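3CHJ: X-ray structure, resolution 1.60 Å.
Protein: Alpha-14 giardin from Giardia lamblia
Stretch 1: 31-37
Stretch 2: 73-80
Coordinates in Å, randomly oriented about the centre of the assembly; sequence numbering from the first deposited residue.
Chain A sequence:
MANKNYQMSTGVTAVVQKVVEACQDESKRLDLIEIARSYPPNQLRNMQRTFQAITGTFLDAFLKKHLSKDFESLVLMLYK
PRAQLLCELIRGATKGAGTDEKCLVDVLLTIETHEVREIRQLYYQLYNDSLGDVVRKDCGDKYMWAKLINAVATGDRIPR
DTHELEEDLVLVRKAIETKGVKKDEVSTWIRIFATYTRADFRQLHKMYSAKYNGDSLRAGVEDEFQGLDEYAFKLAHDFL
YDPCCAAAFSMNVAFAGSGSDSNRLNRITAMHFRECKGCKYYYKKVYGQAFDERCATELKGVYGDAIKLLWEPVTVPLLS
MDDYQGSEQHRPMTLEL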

ATOM      1  N   ASP A  31     -21.966   8.774   1.472  1.00 16.37           N
ATOM      2  CA  ASP A  31     -22.589   7.554   1.005  1.00 16.46           C
ATOM      3  C   ASP A  31     -21.693   6.818   0.011  1.00 15.34           C
ATOM      4  O   ASP A  31     -21.741   5.597  -0.084  1.00 15.46           O
ATOM      5  CB  ASP A  31     -23.962   7.820   0.377  1.00 17.56           C
ATOM      6  CG  ASP A  31     -25.024   8.183   1.415  1.00 21.94           C
ATOM      7  OD1 ASP A  31     -24.793   8.008   2.630  1.00 24.76           O
ATOM      8  OD2 ASP A  31     -26.105   8.648   0.998  1.00 24.75           O
ATOM      9  N   LEU A  32     -20.899   7.569  -0.749  1.00 14.37           N
ATOM     10  CA  LEU A  32     -19.964   6.941  -1.675  1.00 13.77           C
ATOM     11  C   LEU A  32     -18.976   6.055  -0.936  1.00 13.82           C
ATOM     12  O   LEU A  32     -18.565   5.025  -1.470  1.00 13.58           O
ATOM     13  CB  LEU A  32     -19.193   7.986  -2.495  1.00 13.55           C
ATOM     14  CG  LEU A  32     -20.065   8.923  -3.352  1.00 14.75           C
ATOM     15  CD1 LEU A  32     -19.205   9.995  -3.981  1.00 15.15           C
ATOM     16  CD2 LEU A  32     -20.819   8.126  -4.412  1.00 16.96           C
ATOM     17  N   ILE A  33     -18.591   6.489   0.264  1.00 13.88           N
ATOM     18  CA  ILE A  33     -17.631   5.764   1.099  1.00 14.32           C
ATOM     19  C   ILE A  33     -18.308   4.616   1.841  1.00 14.77           C
ATOM     20  O   ILE A  33     -17.756   3.511   1.926  1.00 14.84           O
ATOM     21  CB  ILE A  33     -16.930   6.716   2.085  1.00 14.07           C
ATOM     22  CG1 ILE A  33     -16.185   7.834   1.344  1.00 13.98           C
ATOM     23  CG2 ILE A  33     -15.999   5.944   3.001  1.00 14.97           C
ATOM     24  CD1 ILE A  33     -15.115   7.370   0.319  1.00 15.47           C
ATOM     25  N   GLU A  34     -19.522   4.861   2.349  1.00 14.90           N
ATOM     26  CA  GLU A  34     -20.318   3.781   2.935  1.00 16.36           C
ATOM     27  C   GLU A  34     -20.529   2.628   1.954  1.00 15.87           C
ATOM     28  O   GLU A  34     -20.376   1.446   2.307  1.00 15.40           O
ATOM     29  CB  GLU A  34     -21.640   4.318   3.508  1.00 17.28           C
ATOM     30  CG  GLU A  34     -21.438   5.290   4.685  1.00 22.09           C
ATOM     31  CD  GLU A  34     -20.930   4.626   5.986  1.00 26.98           C
ATOM     32  OE1 GLU A  34     -21.085   5.256   7.060  1.00 30.75           O
ATOM     33  OE2 GLU A  34     -20.360   3.509   5.956  1.00 28.12           O
ATOM     34  N   ILE A  35     -20.825   2.961   0.699  1.00 14.74           N
ATOM     35  CA  ILE A  35     -20.996   1.950  -0.325  1.00 14.39           C
ATOM     36  C   ILE A  35     -19.681   1.138  -0.487  1.00 14.30           C
ATOM     37  O   ILE A  35     -19.688  -0.087  -0.535  1.00 14.69           O
ATOM     38  CB  ILE A  35     -21.470   2.601  -1.648  1.00 14.39           C
ATOM     39  CG1 ILE A  35     -22.931   3.067  -1.516  1.00 14.52           C
ATOM     40  CG2 ILE A  35     -21.377   1.649  -2.800  1.00 14.19           C
ATOM     41  CD1 ILE A  35     -23.377   4.048  -2.630  1.00 15.44           C
ATOM     42  N   ALA A  36     -18.536   1.827  -0.510  1.00 13.63           N
ATOM     43  CA  ALA A  36     -17.258   1.124  -0.642  1.00 13.73           C
ATOM     44  C   ALA A  36     -16.983   0.168   0.505  1.00 14.28           C
ATOM     45  O   ALA A  36     -16.382  -0.888   0.290  1.00 14.38           O
ATOM     46  CB  ALA A  36     -16.093   2.114  -0.791  1.00 13.45           C
ATOM     47  N   ARG A  37     -17.413   0.548   1.706  1.00 15.08           N
ATOM     48  CA  ARG A  37     -17.176  -0.251   2.913  1.00 15.89           C
ATOM     49  C   ARG A  37     -18.154  -1.418   3.048  1.00 16.72           C
ATOM     50  O   ARG A  37     -17.883  -2.364   3.800  1.00 17.83           O
ATOM     51  CB  ARG A  37     -17.308   0.616   4.152  1.00 16.20           C
ATOM     52  CG  ARG A  37     -16.272   1.684   4.279  1.00 16.54           C
ATOM     53  CD  ARG A  37     -16.628   2.565   5.449  1.00 17.54           C
ATOM     54  NE  ARG A  37     -16.172   2.038   6.739  1.00 20.51           N
ATOM     55  CZ  ARG A  37     -16.877   2.063   7.871  1.00 23.48           C
ATOM     56  NH1 ARG A  37     -18.134   2.504   7.889  1.00 25.01           N
ATOM     57  NH2 ARG A  37     -16.342   1.587   8.991  1.00 23.17           N
ATOM     58  N   SER A  73     -10.685  10.762  -7.247  1.00 14.54           N
ATOM     59  CA  SER A  73      -9.630   9.772  -7.467  1.00 14.84           C
ATOM     60  C   SER A  73      -9.744   8.648  -6.449  1.00 13.47           C
ATOM     61  O   SER A  73      -9.664   7.459  -6.795  1.00 14.02           O
ATOM     62  CB  SER A  73      -8.282  10.443  -7.380  1.00 15.50           C
ATOM     63  OG  SER A  73      -8.141  11.305  -8.510  1.00 20.60           O
ATOM     64  N   LEU A  74      -9.978   9.026  -5.204  1.00 12.24           N
ATOM     65  CA  LEU A  74     -10.159   8.047  -4.144  1.00 11.86           C
ATOM     66  C   LEU A  74     -11.328   7.117  -4.424  1.00 12.23           C
ATOM     67  O   LEU A  74     -11.164   5.891  -4.401  1.00 12.15           O
ATOM     68  CB  LEU A  74     -10.362   8.770  -2.799  1.00 12.01           C
ATOM     69  CG  LEU A  74     -10.690   7.889  -1.589  1.00 11.41           C
ATOM     70  CD1 LEU A  74      -9.473   6.961  -1.282  1.00 11.66           C
ATOM     71  CD2 LEU A  74     -11.005   8.789  -0.421  1.00 13.20           C
ATOM     72  N   VAL A  75     -12.503   7.692  -4.704  1.00 12.15           N
ATOM     73  CA  VAL A  75     -13.698   6.875  -4.969  1.00 12.65           C
ATOM     74  C   VAL A  75     -13.469   5.904  -6.130  1.00 12.44           C
ATOM     75  O   VAL A  75     -13.824   4.727  -6.048  1.00 12.89           O
ATOM     76  CB  VAL A  75     -14.943   7.780  -5.218  1.00 13.84           C
ATOM     77  CG1 VAL A  75     -16.122   6.982  -5.733  1.00 14.84           C
ATOM     78  CG2 VAL A  75     -15.317   8.501  -3.926  1.00 15.90           C
ATOM     79  N   LEU A  76     -12.874   6.383  -7.222  1.00 12.76           N
ATOM     80  CA  LEU A  76     -12.620   5.492  -8.373  1.00 13.12           C
ATOM     81  C   LEU A  76     -11.708   4.327  -7.994  1.00 13.52           C
ATOM     82  O   LEU A  76     -11.922   3.204  -8.464  1.00 14.82           O
ATOM     83  CB  LEU A  76     -12.057   6.273  -9.555  1.00 13.97           C
ATOM     84  CG  LEU A  76     -13.082   7.239 -10.161  1.00 14.29           C
ATOM     85  CD1 LEU A  76     -12.417   8.142 -11.200  1.00 15.30           C
ATOM     86  CD2 LEU A  76     -14.292   6.528 -10.754  1.00 16.87           C
ATOM     87  N   MET A  77     -10.741   4.579  -7.113  1.00 12.74           N
ATOM     88  CA  MET A  77      -9.825   3.515  -6.670  1.00 13.59           C
ATOM     89  C   MET A  77     -10.582   2.473  -5.856  1.00 13.25           C
ATOM     90  O   MET A  77     -10.222   1.283  -5.856  1.00 13.93           O
ATOM     91  CB  MET A  77      -8.697   4.084  -5.819  1.00 13.77           C
ATOM     92  CG  MET A  77      -7.650   4.906  -6.560  1.00 16.13           C
ATOM     93  SD  MET A  77      -6.264   5.193  -5.410  1.00 16.52           S
ATOM     94  CE  MET A  77      -5.340   6.489  -6.273  1.00 18.45           C
ATOM     95  N   LEU A  78     -11.613   2.918  -5.153  1.00 12.66           N
ATOM     96  CA  LEU A  78     -12.330   2.030  -4.233  1.00 13.42           C
ATOM     97  C   LEU A  78     -13.233   1.072  -4.961  1.00 14.98           C
ATOM     98  O   LEU A  78     -13.533  -0.009  -4.428  1.00 15.94           O
ATOM     99  CB  LEU A  78     -13.156   2.837  -3.228  1.00 13.72           C
ATOM    100  CG  LEU A  78     -12.376   3.745  -2.281  1.00 12.20           C
ATOM    101  CD1 LEU A  78     -13.359   4.622  -1.508  1.00 14.16           C
ATOM    102  CD2 LEU A  78     -11.484   2.922  -1.327  1.00 14.86           C
ATOM    103  N   TYR A  79     -13.678   1.432  -6.161  1.00 14.93           N
ATOM    104  CA  TYR A  79     -14.702   0.613  -6.825  1.00 16.19           C
ATOM    105  C   TYR A  79     -14.073  -0.394  -7.805  1.00 17.78           C
ATOM    106  O   TYR A  79     -14.729  -0.891  -8.716  1.00 19.48           O
ATOM    107  CB  TYR A  79     -15.771   1.498  -7.501  1.00 16.10           C
ATOM    108  CG  TYR A  79     -16.626   2.369  -6.579  1.00 15.26           C
ATOM    109  CD1 TYR A  79     -16.625   2.213  -5.190  1.00 16.37           C
ATOM    110  CD2 TYR A  79     -17.488   3.314  -7.118  1.00 17.74           C
ATOM    111  CE1 TYR A  79     -17.426   3.007  -4.367  1.00 15.40           C
ATOM    112  CE2 TYR A  79     -18.281   4.120  -6.316  1.00 15.80           C
ATOM    113  CZ  TYR A  79     -18.270   3.955  -4.940  1.00 15.81           C
ATOM    114  OH  TYR A  79     -19.069   4.770  -4.148  1.00 16.60           O
ATOM    115  N   LYS A  80     -12.789  -0.675  -7.606  1.00 18.89           N
ATOM    116  CA  LYS A  80     -12.015  -1.534  -8.503  1.00 19.66           C
ATOM    117  C   LYS A  80     -11.632  -2.804  -7.774  1.00 19.03           C
ATOM    118  O   LYS A  80     -11.353  -2.765  -6.585  1.00 18.60           O
ATOM    119  CB  LYS A  80     -10.701  -0.836  -8.901  1.00 20.68           C
ATOM    120  CG  LYS A  80     -10.854   0.149 -10.001  1.00 23.57           C
ATOM    121  CD  LYS A  80      -9.625   0.974 -10.182  1.00 29.42           C
ATOM    122  CE  LYS A  80      -9.981   2.171 -11.034  1.00 31.35           C
ATOM    123  NZ  LYS A  80     -10.579   1.777 -12.340  1.00 36.92           N
TER

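Stretch 1 is a helix, and most of stretch 2 is a second helix that ends just before Y79. Their N-to-C directions differ by 22°, so the two run nearly parallel. The axes approach to 10.3 Å, which leaves room for side chains between them. About 317 Å² of surface is buried, and most of the side-chain contacts are apolar. One hydrogen bond crosses the contact.

D31 opens stretch 1 and takes no part. The end of its side chain leads away from stretch 2, and the residue is partly exposed, as suits an acidic side chain. Its backbone O accepts from I35 N at 2.9 Å.

L32 contributes in two ways. Its side chain is buried, and L32 CB lies 4.2 Å from V75 CG2. Its carbonyl O accepts a hydrogen bond from Y79 OH at 2.7 Å. The same L32 O also takes a weak helical bond from A36 N at 3.3 Å. The tyrosine suits this place because it has both an apolar ring and a hydroxyl at its tip. The CA-to-CB bond of Y79 points sideways, but the end of the side chain comes nearer and reaches the carbonyl. The hydroxyl is therefore satisfied within a buried setting. Y79 has the largest area covered by the other stretch, 70 Å².

The CA-to-CB bond of I33 points away from stretch 2. With chi1 and chi2 both m, its end comes nearer to stretch 2. I33 CD1 lies 3.7 Å from L78 CD1 and 4.4 Å from both L74 CD2 and V75 CG2. A single methyl thus touches three apolar residues.

E34 points away and makes no contact with stretch 2. Its OE2 instead forms a salt bridge with R37 NH1 at 3.1 Å. Both residues are partly exposed.

I35 points toward stretch 2 but has only a small area covered. I35 CG2 is 4.4 Å from Y79 CZ, and I35 CB is 4.1 Å from Y79 OH. The CG2 methyl lies oblique to the ring.

The CA-to-CB bond of A36 points toward stretch 2, and A36 CA is 6.2 Å from L78 CA. The short side chain fits this close backbone spacing. A36 CB packs 3.8 Å from L78 CD1 and 3.9 Å from Y79 CE1, where it meets the edge of the ring. L78 CD1 thereby touches both I33 and A36.

R37 ends the stretch outside the contact. Besides its bridge to E34, it hydrogen-bonds through NH2 elsewhere in the structure.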